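Local coordinates for two-domain protein containing predicted PHP-like metal-dependent phosphoesterase (Bacteroides vulgatus ATCC 8482, PDB 3E38), which binds three zinc ions in a PHP-like domain and is probably a metal-dependent phosphoesterase, perhaps a nuclease, with an Ig-like domain attached, at residues 261-264 and 270-273; 287-290 and 294-297; 252-257 and 327-332; 172-177 and 240-245. All coordinates share one frame; numbering follows the deposited sequence.

Contact 1: residues 261-264 and 270-273; sequences EEVS and VTLS
Thr271 O accepts two backbone N-H groups at once, from Val263 N at 2.7 Å and, less closely, from Ser264 N at 3.2 Å. Two consecutive residues of one strand thus face a single residue of the other, which is the classic beta bulge. Thr271 N returns a bond to Ser264 O (3.0 Å), but comes from above the carbonyl plane, 52° out of it. Before the bulge the pairing is regular and antiparallel: Glu261 and Ser273 form a hydrogen-bonded pair, Ser273 N reaching Glu261 O at 2.7 Å and Glu261 N reaching Ser273 O, and Glu262 and Leu272 follow as a non-hydrogen-bonded pair. The extra residue shifts the register by one and turns the Val263 side chain toward the partner strand. CG2 of Val263, anti to its carbonyl carbon, lies 3.7 Å from Ser273 CB, while Val263 CB rests near the Thr271 methyl CG2. Ser264 and Thr271 bring their CB atoms together on the face that also carries Glu261 and Ser273. Glu262 and Leu272 point to the other face; there Leu272 CD2 lies 3.7 Å from Glu262 CA. The Glu262 chain, extended beyond CG, crosses Val270 at about a right angle, with its CG 3.9 Å from Val270 CG1, and its carboxylate forms a salt bridge with Arg265. This hairpin belongs to the Ig-like domain. Strand 258-265 is the outermost of its sheet within the chain, whereas strand 269-276 pairs on its other side with strand 306-313, where Leu272 also packs on Ile311 and Thr271 OG1 is hydrogen-bonded to Arg310 NH1.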
loop_
_atom_site.group_PDB
_atom_site.type_symbol
_atom_site.label_atom_id
_atom_site.label_comp_id
_atom_site.label_asym_id
_atom_site.label_seq_id
_atom_site.Cartn_x
_atom_site.Cartn_y
_atom_site.Cartn_z
ATOM N N GLU B 261 -15.631 -9.988 -26.202
ATOM C CA GLU B 261 -16.292 -11.200 -26.689
ATOM C C GLU B 261 -17.798 -11.172 -26.426
ATOM O O GLU B 261 -18.249 -10.784 -25.353
ATOM C CB GLU B 261 -15.718 -12.447 -26.022
ATOM C CG GLU B 261 -14.229 -12.659 -26.141
ATOM C CD GLU B 261 -13.792 -13.867 -25.306
ATOM O OE1 GLU B 261 -14.680 -14.607 -24.836
ATOM O OE2 GLU B 261 -12.575 -14.077 -25.106
ATOM N N GLU B 262 -18.548 -11.585 -27.440
ATOM C CA GLU B 262 -20.004 -11.727 -27.347
ATOM C C GLU B 262 -20.287 -13.010 -26.593
ATOM O O GLU B 262 -20.038 -14.088 -27.097
ATOM C CB GLU B 262 -20.682 -11.748 -28.730
ATOM C CG GLU B 262 -22.203 -12.059 -28.685
ATOM C CD GLU B 262 -22.939 -11.830 -30.016
ATOM O OE1 GLU B 262 -22.565 -10.914 -30.781
ATOM O OE2 GLU B 262 -23.919 -12.553 -30.288
ATOM N N VAL B 263 -20.779 -12.867 -25.369
ATOM C CA VAL B 263 -21.102 -13.997 -24.496
ATOM C C VAL B 263 -22.451 -14.581 -24.851
ATOM O O VAL B 263 -22.731 -15.769 -24.656
ATOM C CB VAL B 263 -21.259 -13.565 -23.020
ATOM C CG1 VAL B 263 -21.799 -14.721 -22.196
ATOM C CG2 VAL B 263 -19.961 -13.046 -22.458
ATOM N N SER B 264 -23.274 -13.702 -25.402
ATOM C CA SER B 264 -24.680 -14.003 -25.663
ATOM C C SER B 264 -25.408 -12.955 -26.481
ATOM O O SER B 264 -24.939 -11.835 -26.703
ATOM C CB SER B 264 -25.391 -14.116 -24.312
ATOM O OG SER B 264 -26.774 -14.338 -24.473
ATOM N N VAL B 270 -27.553 -7.707 -26.524
ATOM C CA VAL B 270 -26.321 -8.505 -26.587
ATOM C C VAL B 270 -25.539 -8.387 -25.302
ATOM O O VAL B 270 -25.477 -7.324 -24.683
ATOM C CB VAL B 270 -25.418 -8.068 -27.797
ATOM C CG1 VAL B 270 -24.059 -8.795 -27.822
ATOM C CG2 VAL B 270 -26.146 -8.278 -29.108
ATOM N N THR B 271 -24.958 -9.501 -24.897
ATOM C CA THR B 271 -24.119 -9.524 -23.697
ATOM C C THR B 271 -22.680 -9.744 -24.104
ATOM O O THR B 271 -22.367 -10.710 -24.794
ATOM C CB THR B 271 -24.568 -10.592 -22.714
ATOM O OG1 THR B 271 -25.835 -10.202 -22.191
ATOM C CG2 THR B 271 -23.579 -10.727 -21.564
ATOM N N LEU B 272 -21.833 -8.799 -23.714
ATOM C CA LEU B 272 -20.395 -8.858 -23.983
ATOM C C LEU B 272 -19.588 -9.110 -22.727
ATOM O O LEU B 272 -20.048 -8.941 -21.606
ATOM C CB LEU B 272 -19.899 -7.534 -24.599
ATOM C CG LEU B 272 -20.510 -7.027 -25.913
ATOM C CD1 LEU B 272 -19.990 -5.625 -26.242
ATOM C CD2 LEU B 272 -20.214 -8.001 -27.035
ATOM N N SER B 273 -18.372 -9.573 -22.925
ATOM C CA SER B 273 -17.424 -9.636 -21.812
ATOM C C SER B 273 -16.193 -8.916 -22.298
ATOM O O SER B 273 -15.524 -9.393 -23.216
ATOM C CB SER B 273 -17.062 -11.062 -21.369
ATOM O OG SER B 273 -16.137 -11.666 -22.275
#

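Contact 2: residues 287-290 and 294-297; sequences TAHD and VYFR
Tyr295 and His289 meet as a T-shaped (edge-to-face) aromatic pair between two loops of the Ig-like domain, joining the connections before and after the short strand 293-294. At the start of the second segment, Val294 still belongs to that strand and packs on Pro145 of the second subunit. Tyr295 then carries the contact. Its ring presents an edge to one face of the imidazole; the centroids of the Tyr295 and His289 rings are 5.1 Å apart and the planes stand at 62°. CZ sits over that face toward the rim, Tyr295 CE1 approaches His289 CD2 at 3.9 Å, and the hydroxyl OH continues past the ring to lie 3.3 Å from His289 CB. The side chains run past one another in opposite directions. Tyr295 OH is hydrogen-bonded to the backbone O of Asn323, so the phenol is held at its tip as well as by its ring. Phe296 follows, with Tyr295 CD2 over the centre of one face of its ring, and it packs on Leu284 of strand 282-286. Arg297 turns to the second subunit, where its guanidinium bonds to Gln144 O and Thr148 of that chain. The same interface reaches His289, whose NE2 is hydrogen-bonded to Asp146 of the second subunit. Its other ring nitrogen is engaged too, which fixes the rotation of the imidazole against the tyrosine edge: His289 ND1 donates to Thr287 O at 2.6 Å, approaching in the carbonyl plane, while that oxygen sits 19° out of the plane of the imidazole.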
loop_
_atom_site.group_PDB
_atom_site.type_symbol
_atom_site.label_atom_id
_atom_site.label_comp_id
_atom_site.label_asym_id
_atom_site.label_seq_id
_atom_site.Cartn_x
_atom_site.Cartn_y
_atom_site.Cartn_z
ATOM N N THR B 287 -20.882 8.155 -26.376
ATOM C CA THR B 287 -20.960 9.273 -27.311
ATOM C C THR B 287 -22.257 9.149 -28.106
ATOM O O THR B 287 -23.103 8.307 -27.799
ATOM C CB THR B 287 -19.713 9.357 -28.235
ATOM O OG1 THR B 287 -19.570 8.152 -28.992
ATOM C CG2 THR B 287 -18.432 9.542 -27.410
ATOM N N ALA B 288 -22.387 9.976 -29.142
ATOM C CA ALA B 288 -23.604 9.991 -29.976
ATOM C C ALA B 288 -23.892 8.596 -30.464
ATOM O O ALA B 288 -23.009 7.863 -30.878
ATOM C CB ALA B 288 -23.514 10.999 -31.173
ATOM N N HIS B 289 -25.160 8.245 -30.415
ATOM C CA HIS B 289 -25.554 6.885 -30.731
ATOM C C HIS B 289 -27.019 6.804 -30.976
ATOM O O HIS B 289 -27.745 7.774 -30.785
ATOM C CB HIS B 289 -25.187 5.973 -29.549
ATOM C CG HIS B 289 -25.890 6.336 -28.274
ATOM N ND1 HIS B 289 -25.527 7.420 -27.503
ATOM C CD2 HIS B 289 -26.941 5.758 -27.640
ATOM C CE1 HIS B 289 -26.330 7.503 -26.458
ATOM N NE2 HIS B 289 -27.205 6.512 -26.522
ATOM N N ASP B 290 -27.446 5.626 -31.403
ATOM C CA ASP B 290 -28.876 5.349 -31.593
ATOM C C ASP B 290 -29.394 5.117 -30.196
ATOM O O ASP B 290 -28.910 4.275 -29.440
ATOM C CB ASP B 290 -29.137 4.133 -32.473
ATOM C CG ASP B 290 -30.636 3.777 -32.592
ATOM O OD1 ASP B 290 -31.531 4.597 -32.265
ATOM O OD2 ASP B 290 -30.933 2.641 -33.024
ATOM N N VAL B 294 -29.279 0.610 -26.054
ATOM C CA VAL B 294 -29.104 0.906 -24.626
ATOM C C VAL B 294 -27.834 0.358 -23.983
ATOM O O VAL B 294 -27.655 -0.845 -23.841
ATOM C CB VAL B 294 -30.347 0.429 -23.807
ATOM C CG1 VAL B 294 -30.249 0.887 -22.348
ATOM C CG2 VAL B 294 -31.649 0.921 -24.464
ATOM N N TYR B 295 -26.954 1.274 -23.594
ATOM C CA TYR B 295 -25.750 0.892 -22.852
ATOM C C TYR B 295 -25.235 1.957 -21.836
ATOM O O TYR B 295 -25.791 3.046 -21.660
ATOM C CB TYR B 295 -24.643 0.465 -23.825
ATOM C CG TYR B 295 -24.233 1.534 -24.815
ATOM C CD1 TYR B 295 -24.993 1.788 -25.959
ATOM C CD2 TYR B 295 -23.090 2.282 -24.613
ATOM C CE1 TYR B 295 -24.612 2.741 -26.872
ATOM C CE2 TYR B 295 -22.708 3.251 -25.506
ATOM C CZ TYR B 295 -23.470 3.479 -26.654
ATOM O OH TYR B 295 -23.099 4.461 -27.568
ATOM N N PHE B 296 -24.135 1.604 -21.184
ATOM C CA PHE B 296 -23.522 2.466 -20.166
ATOM C C PHE B 296 -23.325 3.897 -20.627
ATOM O O PHE B 296 -23.181 4.180 -21.825
ATOM C CB PHE B 296 -22.161 1.909 -19.723
ATOM C CG PHE B 296 -21.143 1.880 -20.827
ATOM C CD1 PHE B 296 -20.449 3.032 -21.179
ATOM C CD2 PHE B 296 -20.892 0.726 -21.524
ATOM C CE1 PHE B 296 -19.509 3.034 -22.219
ATOM C CE2 PHE B 296 -19.960 0.724 -22.564
ATOM C CZ PHE B 296 -19.280 1.893 -22.916
ATOM N N ARG B 297 -23.347 4.796 -19.644
ATOM C CA ARG B 297 -23.044 6.221 -19.877
ATOM C C ARG B 297 -21.556 6.472 -19.636
ATOM O O ARG B 297 -20.899 7.271 -20.314
ATOM C CB ARG B 297 -23.882 7.131 -19.000
ATOM C CG ARG B 297 -25.272 7.175 -19.549
ATOM C CD ARG B 297 -26.241 7.969 -18.716
ATOM N NE ARG B 297 -25.906 9.371 -18.707
ATOM C CZ ARG B 297 -26.584 10.272 -18.031
ATOM N NH1 ARG B 297 -27.663 9.938 -17.327
ATOM N NH2 ARG B 297 -26.172 11.516 -18.074
#

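Contact 3: residues 252-257 and 327-332; sequences PFFEKC and TNFIVA
Phe329 reaches across to helix 247-257 and sets the end of its ring among Phe253, Phe254 and Cys257. From CB the side chain runs toward the helix, CG lying anti to the carbonyl carbon (chi1 -88°), and the ring carries the contact along its CD2, CE2 and CZ atoms. CD2 comes first, 4.0 Å from Phe254 CB. One atom further, CE2 approaches the same Phe254 CB at 3.8 Å and the backbone of that residue at its CA at 3.9 Å; it also lies at the ring edges of both phenylalanines, 4.0 Å from Phe253 CD2. At the far end CZ meets Phe253 CD2 and, 4.3 Å away, Cys257 SG, which sits near the plane of the Phe329 ring. Phe254 turns an edge toward the face of Phe329 in an offset edge-to-face pair, centroids 5.9 Å apart and planes at 85°. The arrangement packs the helix that leads into strand 258-265 against a corner of the Ig-like fold, where the chain leaves strand 321-326 and changes direction before strand 330-332. With CG anti to the backbone N, Phe253 and Phe254 both extend their rings from the helix toward Phe329, and each side chain crosses it at about a right angle. All four residues are buried. Leu337 touches both Phe329 and Phe254, and Leu243 of strand 242-244 touches both Phe329 and Phe253. Phe254 makes a further edge-to-face pair with Tyr339 and packs on Leu284, whereas Phe253 also packs on Pro11 near the start of the chain.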
loop_
_atom_site.group_PDB
_atom_site.type_symbol
_atom_site.label_atom_id
_atom_site.label_comp_id
_atom_site.label_asym_id
_atom_site.label_seq_id
_atom_site.Cartn_x
_atom_site.Cartn_y
_atom_site.Cartn_z
ATOM N N PRO B 252 -5.307 1.465 -32.805
ATOM C CA PRO B 252 -4.963 0.052 -32.805
ATOM C C PRO B 252 -4.432 -0.459 -31.482
ATOM O O PRO B 252 -4.463 -1.668 -31.232
ATOM C CB PRO B 252 -3.840 -0.045 -33.858
ATOM C CG PRO B 252 -3.370 1.366 -34.079
ATOM C CD PRO B 252 -4.627 2.180 -33.895
ATOM N N PHE B 253 -3.952 0.465 -30.663
ATOM C CA PHE B 253 -3.339 0.113 -29.333
ATOM C C PHE B 253 -4.467 -0.247 -28.392
ATOM O O PHE B 253 -4.440 -1.248 -27.684
ATOM C CB PHE B 253 -2.473 1.270 -28.807
ATOM C CG PHE B 253 -1.730 0.970 -27.541
ATOM C CD1 PHE B 253 -0.596 0.162 -27.552
ATOM C CD2 PHE B 253 -2.135 1.519 -26.334
ATOM C CE1 PHE B 253 0.106 -0.115 -26.379
ATOM C CE2 PHE B 253 -1.434 1.236 -25.153
ATOM C CZ PHE B 253 -0.312 0.415 -25.185
ATOM N N PHE B 254 -5.520 0.544 -28.466
ATOM C CA PHE B 254 -6.685 0.308 -27.621
ATOM C C PHE B 254 -7.280 -1.020 -27.939
ATOM O O PHE B 254 -7.724 -1.735 -27.075
ATOM C CB PHE B 254 -7.763 1.366 -27.809
ATOM C CG PHE B 254 -9.002 1.097 -26.986
ATOM C CD1 PHE B 254 -8.988 1.288 -25.616
ATOM C CD2 PHE B 254 -10.180 0.657 -27.581
ATOM C CE1 PHE B 254 -10.117 1.047 -24.849
ATOM C CE2 PHE B 254 -11.329 0.414 -26.795
ATOM C CZ PHE B 254 -11.291 0.618 -25.452
ATOM N N GLU B 255 -7.281 -1.330 -29.219
ATOM C CA GLU B 255 -7.849 -2.601 -29.729
ATOM C C GLU B 255 -7.104 -3.803 -29.135
ATOM O O GLU B 255 -7.656 -4.880 -28.932
ATOM C CB GLU B 255 -7.812 -2.606 -31.262
ATOM C CG GLU B 255 -8.594 -3.706 -31.944
ATOM C CD GLU B 255 -7.870 -5.035 -31.955
ATOM O OE1 GLU B 255 -6.661 -5.059 -32.297
ATOM O OE2 GLU B 255 -8.523 -6.063 -31.648
ATOM N N LYS B 256 -5.853 -3.581 -28.793
ATOM C CA LYS B 256 -5.013 -4.628 -28.209
ATOM C C LYS B 256 -5.136 -4.661 -26.685
ATOM O O LYS B 256 -4.732 -5.628 -26.031
ATOM C CB LYS B 256 -3.552 -4.350 -28.541
ATOM C CG LYS B 256 -3.223 -4.358 -29.990
ATOM C CD LYS B 256 -3.095 -5.734 -30.485
ATOM C CE LYS B 256 -2.314 -5.734 -31.773
ATOM N NZ LYS B 256 -2.184 -7.119 -32.248
ATOM N N CYS B 257 -5.719 -3.597 -26.138
ATOM C CA CYS B 257 -5.817 -3.422 -24.664
ATOM C C CYS B 257 -7.006 -4.136 -24.062
ATOM O O CYS B 257 -7.043 -4.425 -22.871
ATOM C CB CYS B 257 -5.913 -1.945 -24.293
ATOM S SG CYS B 257 -4.377 -1.022 -24.449
ATOM N N THR B 327 -11.729 8.357 -22.981
ATOM C CA THR B 327 -11.408 9.708 -22.495
ATOM C C THR B 327 -9.967 9.916 -22.096
ATOM O O THR B 327 -9.491 11.052 -22.119
ATOM C CB THR B 327 -12.314 10.136 -21.269
ATOM O OG1 THR B 327 -12.082 9.270 -20.150
ATOM C CG2 THR B 327 -13.806 10.128 -21.632
ATOM N N ASN B 328 -9.271 8.849 -21.718
ATOM C CA ASN B 328 -7.894 9.021 -21.255
ATOM C C ASN B 328 -6.855 8.624 -22.311
ATOM O O ASN B 328 -5.676 8.541 -22.038
ATOM C CB ASN B 328 -7.639 8.301 -19.918
ATOM C CG ASN B 328 -7.822 6.818 -19.992
ATOM O OD1 ASN B 328 -8.745 6.356 -20.620
ATOM N ND2 ASN B 328 -6.984 6.048 -19.247
ATOM N N PHE B 329 -7.337 8.354 -23.513
ATOM C CA PHE B 329 -6.475 8.108 -24.692
ATOM C C PHE B 329 -6.563 9.357 -25.525
ATOM O O PHE B 329 -7.408 9.480 -26.428
ATOM C CB PHE B 329 -6.912 6.895 -25.487
ATOM C CG PHE B 329 -6.292 5.590 -24.994
ATOM C CD1 PHE B 329 -5.893 5.451 -23.681
ATOM C CD2 PHE B 329 -6.146 4.513 -25.851
ATOM C CE1 PHE B 329 -5.346 4.273 -23.245
ATOM C CE2 PHE B 329 -5.591 3.327 -25.416
ATOM C CZ PHE B 329 -5.198 3.205 -24.118
ATOM N N ILE B 330 -5.662 10.286 -25.213
ATOM C CA ILE B 330 -5.678 11.632 -25.806
ATOM C C ILE B 330 -5.059 11.693 -27.188
ATOM O O ILE B 330 -3.860 11.471 -27.349
ATOM C CB ILE B 330 -4.992 12.644 -24.909
ATOM C CG1 ILE B 330 -5.550 12.561 -23.473
ATOM C CG2 ILE B 330 -5.161 14.036 -25.524
ATOM C CD1 ILE B 330 -7.082 12.872 -23.342
ATOM N N VAL B 331 -5.904 12.029 -28.167
ATOM C CA VAL B 331 -5.510 12.054 -29.573
ATOM C C VAL B 331 -5.299 13.494 -30.074
ATOM O O VAL B 331 -4.683 13.761 -31.117
ATOM C CB VAL B 331 -6.530 11.227 -30.452
ATOM C CG1 VAL B 331 -6.646 9.758 -29.915
ATOM C CG2 VAL B 331 -7.942 11.917 -30.582
ATOM N N ALA B 332 -5.815 14.403 -29.276
ATOM C CA ALA B 332 -5.707 15.852 -29.474
ATOM C C ALA B 332 -6.010 16.535 -28.137
ATOM O O ALA B 332 -6.653 15.945 -27.272
ATOM C CB ALA B 332 -6.676 16.369 -30.568
#

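Contact 4: residues 172-177 and 240-245; sequences HLYMPE and HELLIG
The Tyr174 ring is clasped between Leu242 CD1 on one face and Pro176 CD, from its own segment, on the opposite face. Leu242 CD1 makes a CH-pi contact 4.1 Å from the centroid of the Tyr174 ring and 14° off the normal, and Pro176 CD lies 3.6 Å from the Tyr174 ring plane, offset toward the rim. Ile244 comes in at the edge instead, its CD1 near the ring plane and 3.5 Å from Tyr174 CE1. With CG anti to the backbone N, the tyrosine stretches toward strand 242-244 and meets both branched side chains. The other flat groups are His172 and His240, which meet rim to rim with their planes at 49°, neither ring lying over the other. A nearly straight hydrogen bond, 2.9 Å long with an angle of 172°, joins His172 ND1 to His240 NE2; either nitrogen could be the donor. His172 NE2 is hydrogen-bonded to Asp202 O, so both nitrogens of this exposed imidazole are engaged. Ile179 of helix 176-185 packs on Tyr174 and Ile244 alike. The contact thus brings together two short strands of the curled mixed sheet, probably part of the PHP-like domain: strand 173-174, paired with strand 165-170, and strand 242-244, paired with strand 235-239. His172 stands near the metal centre without belonging to it, its side chain about 9 Å from that of the zinc ligand Asp194.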
loop_
_atom_site.group_PDB
_atom_site.type_symbol
_atom_site.label_atom_id
_atom_site.label_comp_id
_atom_site.label_asym_id
_atom_site.label_seq_id
_atom_site.Cartn_x
_atom_site.Cartn_y
_atom_site.Cartn_z
ATOM N N HIS B 172 5.110 15.539 -13.437
ATOM C CA HIS B 172 3.693 15.717 -13.094
ATOM C C HIS B 172 3.090 16.873 -13.893
ATOM O O HIS B 172 2.017 17.326 -13.609
ATOM C CB HIS B 172 3.540 15.869 -11.589
ATOM C CG HIS B 172 4.006 14.651 -10.826
ATOM N ND1 HIS B 172 3.369 13.440 -10.938
ATOM C CD2 HIS B 172 5.065 14.442 -10.002
ATOM C CE1 HIS B 172 3.983 12.541 -10.177
ATOM N NE2 HIS B 172 5.017 13.120 -9.591
ATOM N N LEU B 173 3.785 17.274 -14.942
ATOM C CA LEU B 173 3.321 18.407 -15.822
ATOM C C LEU B 173 2.861 17.920 -17.173
ATOM O O LEU B 173 3.630 17.348 -17.914
ATOM C CB LEU B 173 4.412 19.494 -15.988
ATOM C CG LEU B 173 4.140 20.749 -16.878
ATOM C CD1 LEU B 173 2.876 21.554 -16.482
ATOM C CD2 LEU B 173 5.351 21.682 -16.916
ATOM N N TYR B 174 1.580 18.145 -17.437
ATOM C CA TYR B 174 0.891 17.855 -18.723
ATOM C C TYR B 174 0.764 19.157 -19.504
ATOM O O TYR B 174 0.319 20.131 -18.952
ATOM C CB TYR B 174 -0.496 17.246 -18.450
ATOM C CG TYR B 174 -1.380 17.007 -19.666
ATOM C CD1 TYR B 174 -1.032 16.084 -20.633
ATOM C CD2 TYR B 174 -2.601 17.650 -19.796
ATOM C CE1 TYR B 174 -1.853 15.822 -21.680
ATOM C CE2 TYR B 174 -3.426 17.408 -20.867
ATOM C CZ TYR B 174 -3.048 16.487 -21.802
ATOM O OH TYR B 174 -3.856 16.241 -22.874
HETATM N N MSE B 175 1.147 19.142 -20.785
HETATM C CA MSE B 175 1.185 20.343 -21.639
HETATM C C MSE B 175 0.521 20.139 -22.976
HETATM O O MSE B 175 1.193 19.958 -23.969
HETATM C CB MSE B 175 2.647 20.750 -21.845
HETATM C CG MSE B 175 3.301 20.886 -20.479
HETATM SE SE MSE B 175 5.223 20.853 -20.309
HETATM C CE MSE B 175 5.638 18.971 -20.645
ATOM N N PRO B 176 -0.805 20.214 -23.000
ATOM C CA PRO B 176 -1.605 19.962 -24.210
ATOM C C PRO B 176 -1.296 20.844 -25.364
ATOM O O PRO B 176 -1.580 20.486 -26.504
ATOM C CB PRO B 176 -3.058 20.268 -23.762
ATOM C CG PRO B 176 -2.937 21.100 -22.528
ATOM C CD PRO B 176 -1.660 20.507 -21.844
ATOM N N GLU B 177 -0.767 22.013 -25.076
ATOM C CA GLU B 177 -0.495 22.966 -26.159
ATOM C C GLU B 177 0.499 22.274 -27.082
ATOM O O GLU B 177 0.495 22.494 -28.291
ATOM C CB GLU B 177 0.086 24.298 -25.658
ATOM C CG GLU B 177 -0.769 25.068 -24.641
ATOM C CD GLU B 177 -0.739 24.506 -23.213
ATOM O OE1 GLU B 177 -0.114 23.454 -22.963
ATOM O OE2 GLU B 177 -1.365 25.141 -22.342
ATOM N N HIS B 240 0.513 9.593 -15.829
ATOM C CA HIS B 240 -0.549 9.362 -14.890
ATOM C C HIS B 240 -1.437 8.325 -15.556
ATOM O O HIS B 240 -0.945 7.280 -15.958
ATOM C CB HIS B 240 -1.262 10.692 -14.608
ATOM C CG HIS B 240 -0.431 11.641 -13.770
ATOM N ND1 HIS B 240 -0.940 12.771 -13.173
ATOM C CD2 HIS B 240 0.863 11.565 -13.366
ATOM C CE1 HIS B 240 0.019 13.389 -12.503
ATOM N NE2 HIS B 240 1.128 12.677 -12.603
ATOM N N GLU B 241 -2.716 8.642 -15.714
ATOM C CA GLU B 241 -3.712 7.716 -16.308
ATOM C C GLU B 241 -3.913 7.990 -17.772
ATOM O O GLU B 241 -4.696 7.295 -18.462
ATOM C CB GLU B 241 -5.076 7.763 -15.565
ATOM C CG GLU B 241 -4.982 7.195 -14.148
ATOM C CD GLU B 241 -6.329 7.042 -13.410
ATOM O OE1 GLU B 241 -7.381 7.574 -13.871
ATOM O OE2 GLU B 241 -6.317 6.378 -12.342
ATOM N N LEU B 242 -3.220 9.022 -18.251
ATOM C CA LEU B 242 -3.354 9.396 -19.662
ATOM C C LEU B 242 -2.306 8.710 -20.576
ATOM O O LEU B 242 -1.177 8.375 -20.162
ATOM C CB LEU B 242 -3.276 10.916 -19.831
ATOM C CG LEU B 242 -4.160 11.826 -18.992
ATOM C CD1 LEU B 242 -3.853 13.261 -19.404
ATOM C CD2 LEU B 242 -5.655 11.473 -19.183
ATOM N N LEU B 243 -2.737 8.438 -21.800
ATOM C CA LEU B 243 -1.846 7.938 -22.826
ATOM C C LEU B 243 -2.104 8.883 -23.966
ATOM O O LEU B 243 -3.228 9.065 -24.408
ATOM C CB LEU B 243 -2.096 6.477 -23.194
ATOM C CG LEU B 243 -1.049 5.863 -24.131
ATOM C CD1 LEU B 243 0.267 5.626 -23.367
ATOM C CD2 LEU B 243 -1.547 4.568 -24.712
ATOM N N ILE B 244 -1.042 9.550 -24.384
ATOM C CA ILE B 244 -1.127 10.598 -25.380
ATOM C C ILE B 244 -0.413 10.250 -26.674
ATOM O O ILE B 244 0.755 9.882 -26.681
ATOM C CB ILE B 244 -0.518 11.876 -24.785
ATOM C CG1 ILE B 244 -1.152 12.131 -23.403
ATOM C CG2 ILE B 244 -0.680 13.067 -25.767
ATOM C CD1 ILE B 244 -0.242 12.735 -22.362
ATOM N N GLY B 245 -1.138 10.376 -27.772
ATOM C CA GLY B 245 -0.566 10.081 -29.080
ATOM C C GLY B 245 -1.494 10.231 -30.274
ATOM O O GLY B 245 -2.648 10.592 -30.150
#

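Contacts 1 and 2 both lie in the Ig-like domain, their centres about 17 Å apart and their nearest atoms about 7 Å, without touching. Contact 3 leads into contact 1 along the chain, helix 247-257 running directly into strand 258-265. It also touches contact 4, whose centre is about 13 Å away: Ile330 N lies 2.8 Å from Leu243 O and Asn328 ND2 2.7 Å from Glu241 O, both probable hydrogen bonds, consistent with contacts 3 and 4 lying at the junction between the two domains. Contact 4 comes closest to the zinc ions, with the His172 side chain about 14 Å from one; the other three lie away from the metal sites.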